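Local coordinates for protein C-X-C motif chemokine 13 (Homo sapiens, PDB 7JNY) that attracts B lymphocytes, but not T lymphocytes, monocytes or neutrophils, as a secreted chemokine that binds the receptor CXCR5, at residues L10-C14 with C39-I45. Residues are numbered along the deposited sequence.
Sequences LRCRC and CPRKEII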
ATOM      1  N   LEU A  10      -3.701 -13.276  -8.970  1.00 28.06           N
ATOM      2  CA  LEU A  10      -4.281 -14.181  -7.996  1.00 30.54           C
ATOM      3  C   LEU A  10      -5.579 -13.593  -7.466  1.00 35.10           C
ATOM      4  O   LEU A  10      -5.943 -12.453  -7.763  1.00 33.21           O
ATOM      5  CB  LEU A  10      -3.304 -14.458  -6.848  1.00 35.04           C
ATOM      6  CG  LEU A  10      -1.977 -15.112  -7.278  1.00 41.01           C
ATOM      7  CD1 LEU A  10      -0.999 -15.178  -6.099  1.00 46.92           C
ATOM      8  CD2 LEU A  10      -2.182 -16.505  -7.881  1.00 49.13           C
ATOM      9  N   ARG A  11      -6.290 -14.417  -6.706  1.00 27.41           N
ATOM     10  CA  ARG A  11      -7.516 -14.027  -6.038  1.00 27.17           C
ATOM     11  C   ARG A  11      -7.229 -12.953  -4.982  1.00 25.14           C
ATOM     12  O   ARG A  11      -6.094 -12.795  -4.511  1.00 24.63           O
ATOM     13  CB  ARG A  11      -8.148 -15.268  -5.397  1.00 27.59           C
ATOM     14  CG  ARG A  11      -8.557 -16.356  -6.428  1.00 36.42           C
ATOM     15  CD  ARG A  11      -9.095 -17.646  -5.780  1.00 64.19           C
ATOM     16  NE  ARG A  11      -9.608 -18.587  -6.777  1.00 62.79           N
ATOM     17  CZ  ARG A  11     -10.780 -18.486  -7.388  1.00 68.10           C
ATOM     18  NH1 ARG A  11     -11.643 -17.537  -7.077  1.00 46.63           N
ATOM     19  NH2 ARG A  11     -11.091 -19.359  -8.341  1.00 84.34           N
ATOM     20  N   CYS A  12      -8.279 -12.195  -4.645  1.00 24.85           N
ATOM     21  CA  CYS A  12      -8.163 -11.128  -3.670  1.00 24.06           C
ATOM     22  C   CYS A  12      -7.642 -11.662  -2.335  1.00 24.57           C
ATOM     23  O   CYS A  12      -7.978 -12.764  -1.920  1.00 25.20           O
ATOM     24  CB  CYS A  12      -9.507 -10.437  -3.442  1.00 26.09           C
ATOM     25  SG  CYS A  12     -10.258  -9.699  -4.879  1.00 26.80           S
ATOM     26  N   ARG A  13      -6.813 -10.853  -1.648  1.00 23.66           N
ATOM     27  CA  ARG A  13      -6.344 -11.234  -0.319  1.00 27.35           C
ATOM     28  C   ARG A  13      -7.142 -10.591   0.806  1.00 25.55           C
ATOM     29  O   ARG A  13      -7.116 -11.097   1.932  1.00 25.66           O
ATOM     30  CB  ARG A  13      -4.864 -10.849  -0.117  1.00 29.50           C
ATOM     31  CG  ARG A  13      -3.882 -11.289  -1.178  1.00 36.75           C
ATOM     32  CD  ARG A  13      -2.438 -11.004  -0.699  1.00 45.53           C
ATOM     33  NE  ARG A  13      -1.444 -11.357  -1.708  1.00 41.72           N
ATOM     34  CZ  ARG A  13      -0.143 -11.108  -1.608  1.00 48.18           C
ATOM     35  NH1 ARG A  13       0.380 -10.540  -0.523  1.00 40.83           N
ATOM     36  NH2 ARG A  13       0.655 -11.428  -2.622  1.00 47.44           N
ATOM     37  N   CYS A  14      -7.818  -9.483   0.538  1.00 25.03           N
ATOM     38  CA  CYS A  14      -8.490  -8.697   1.567  1.00 25.14           C
ATOM     39  C   CYS A  14      -9.994  -8.921   1.543  1.00 25.82           C
ATOM     40  O   CYS A  14     -10.605  -8.975   0.484  1.00 25.53           O
ATOM     41  CB  CYS A  14      -8.193  -7.218   1.382  1.00 29.17           C
ATOM     42  SG  CYS A  14      -6.441  -6.837   1.405  1.00 27.25           S
ATOM     43  N   CYS A  39      -8.509 -10.674  -9.150  1.00 29.70           N
ATOM     44  CA  CYS A  39      -9.090  -9.840  -8.107  1.00 29.36           C
ATOM     45  C   CYS A  39      -9.554  -8.564  -8.795  1.00 28.85           C
ATOM     46  O   CYS A  39      -8.742  -7.854  -9.419  1.00 29.22           O
ATOM     47  CB  CYS A  39      -8.077  -9.528  -6.996  1.00 29.65           C
ATOM     48  SG  CYS A  39      -8.809  -8.532  -5.709  1.00 28.29           S
ATOM     49  N   PRO A  40     -10.848  -8.215  -8.715  1.00 34.90           N
ATOM     50  CA  PRO A  40     -11.359  -7.079  -9.494  1.00 31.35           C
ATOM     51  C   PRO A  40     -11.138  -5.723  -8.847  1.00 29.47           C
ATOM     52  O   PRO A  40     -11.712  -4.738  -9.315  1.00 31.74           O
ATOM     53  CB  PRO A  40     -12.872  -7.382  -9.569  1.00 33.04           C
ATOM     54  CG  PRO A  40     -13.139  -8.069  -8.257  1.00 33.95           C
ATOM     55  CD  PRO A  40     -11.914  -8.925  -7.994  1.00 39.62           C
ATOM     56  N   ARG A  41     -10.344  -5.650  -7.789  1.00 28.27           N
ATOM     57  CA  ARG A  41     -10.031  -4.384  -7.128  1.00 27.93           C
ATOM     58  C   ARG A  41      -8.550  -4.339  -6.772  1.00 36.51           C
ATOM     59  O   ARG A  41      -7.935  -5.365  -6.455  1.00 25.05           O
ATOM     60  CB  ARG A  41     -10.825  -4.187  -5.862  1.00 30.39           C
ATOM     61  CG  ARG A  41     -10.642  -5.323  -4.864  1.00 38.07           C
ATOM     62  CD  ARG A  41     -11.567  -5.138  -3.662  1.00 41.69           C
ATOM     63  NE  ARG A  41     -11.549  -6.272  -2.743  1.00 45.65           N
ATOM     64  CZ  ARG A  41     -12.281  -7.370  -2.890  1.00 46.36           C
ATOM     65  NH1 ARG A  41     -13.076  -7.537  -3.939  1.00 41.37           N
ATOM     66  NH2 ARG A  41     -12.212  -8.330  -1.963  1.00 58.01           N
ATOM     67  N   LYS A  42      -7.987  -3.138  -6.816  1.00 25.72           N
ATOM     68  CA  LYS A  42      -6.635  -2.941  -6.325  1.00 22.77           C
ATOM     69  C   LYS A  42      -6.608  -3.120  -4.818  1.00 27.03           C
ATOM     70  O   LYS A  42      -7.499  -2.645  -4.116  1.00 27.13           O
ATOM     71  CB  LYS A  42      -6.155  -1.541  -6.684  1.00 25.28           C
ATOM     72  CG  LYS A  42      -4.803  -1.135  -6.123  1.00 21.96           C
ATOM     73  CD  LYS A  42      -4.446   0.154  -6.829  1.00 20.64           C
ATOM     74  CE  LYS A  42      -3.112   0.721  -6.377  1.00 37.57           C
ATOM     75  NZ  LYS A  42      -2.991   2.088  -6.973  1.00 25.47           N
ATOM     76  N   GLU A  43      -5.595  -3.823  -4.315  1.00 22.28           N
ATOM     77  CA  GLU A  43      -5.451  -4.024  -2.881  1.00 22.73           C
ATOM     78  C   GLU A  43      -4.145  -3.370  -2.436  1.00 21.41           C
ATOM     79  O   GLU A  43      -3.185  -3.289  -3.200  1.00 20.35           O
ATOM     80  CB  GLU A  43      -5.474  -5.498  -2.510  1.00 23.65           C
ATOM     81  CG  GLU A  43      -6.819  -6.160  -2.871  1.00 25.33           C
ATOM     82  CD  GLU A  43      -6.961  -7.559  -2.287  1.00 28.09           C
ATOM     83  OE1 GLU A  43      -6.029  -8.368  -2.468  1.00 28.09           O
ATOM     84  OE2 GLU A  43      -7.983  -7.832  -1.677  1.00 28.68           O
ATOM     85  N   ILE A  44      -4.142  -2.843  -1.216  1.00 21.84           N
ATOM     86  CA  ILE A  44      -2.954  -2.205  -0.636  1.00 20.93           C
ATOM     87  C   ILE A  44      -2.856  -2.735   0.781  1.00 23.09           C
ATOM     88  O   ILE A  44      -3.760  -2.506   1.594  1.00 29.60           O
ATOM     89  CB  ILE A  44      -3.018  -0.674  -0.638  1.00 22.99           C
ATOM     90  CG1 ILE A  44      -3.171  -0.116  -2.064  1.00 24.07           C
ATOM     91  CG2 ILE A  44      -1.751  -0.117   0.050  1.00 23.29           C
ATOM     92  CD1 ILE A  44      -3.040   1.416  -2.192  1.00 24.36           C
ATOM     93  N   ILE A  45      -1.789  -3.469   1.076  1.00 23.16           N
ATOM     94  CA  ILE A  45      -1.624  -4.102   2.380  1.00 23.48           C
ATOM     95  C   ILE A  45      -0.445  -3.443   3.095  1.00 22.53           C
ATOM     96  O   ILE A  45       0.669  -3.402   2.561  1.00 22.47           O
ATOM     97  CB  ILE A  45      -1.412  -5.608   2.245  1.00 23.76           C
ATOM     98  CG1 ILE A  45      -2.603  -6.207   1.460  1.00 35.33           C
ATOM     99  CG2 ILE A  45      -1.278  -6.227   3.607  1.00 25.53           C
ATOM    100  CD1 ILE A  45      -2.435  -7.653   1.119  1.00 29.46           C
TER
HETATM  101  O   HOH W   1      -5.789 -10.348 -10.182  1.00 28.12           O
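Sulfur and aliphatic carbon make up the centre of this contact. Cys12 SG and Cys39 SG are joined at 2.0 Å in a disulfide with a chi3 of 97°, close to the relaxed right angle, and Pro40 CD rests 3.6 Å from Cys12 SG. Further along, the buried Cys14 SG lies 3.9 Å from Ile45 CG1; this branched residue also touches Ile53 and Cys55 of strand 53-56, filling the space beside the second disulfide, Cys14 to Cys55. Arg13 lays its aliphatic CD 3.8 Å from Ile45 CD1. The two cysteines of segment 10-14, separated by Arg13, form the CXC motif that names this chemokine family. In the chemokine fold this pair of disulfides ties the irregular CXC segment to the rest of the domain, one to the loop before strand 43-48 at Cys39, the other to strand 53-56 at Cys55. Two successive backbone amides of the CXC segment find their acceptor in Glu43: Arg13 N donates to OE1 of Glu43 at 2.7 Å and Cys14 N to OE2 of Glu43 at 2.8 Å. A carboxylate suits this buried position because its two oxygens can serve two consecutive NH groups. Arg41, long enough to reach back across the gap, donates from NH2 to Cys14 O at 3.0 Å while Cys12 SG sits over one face of its guanidinium. Arg13 carries its charge on to a cation-pi contact with Tyr6. At the outer margin a water bridges Leu10 O (3.2 Å) and Cys39 N (2.9 Å), two groups whose direct alignment is poor.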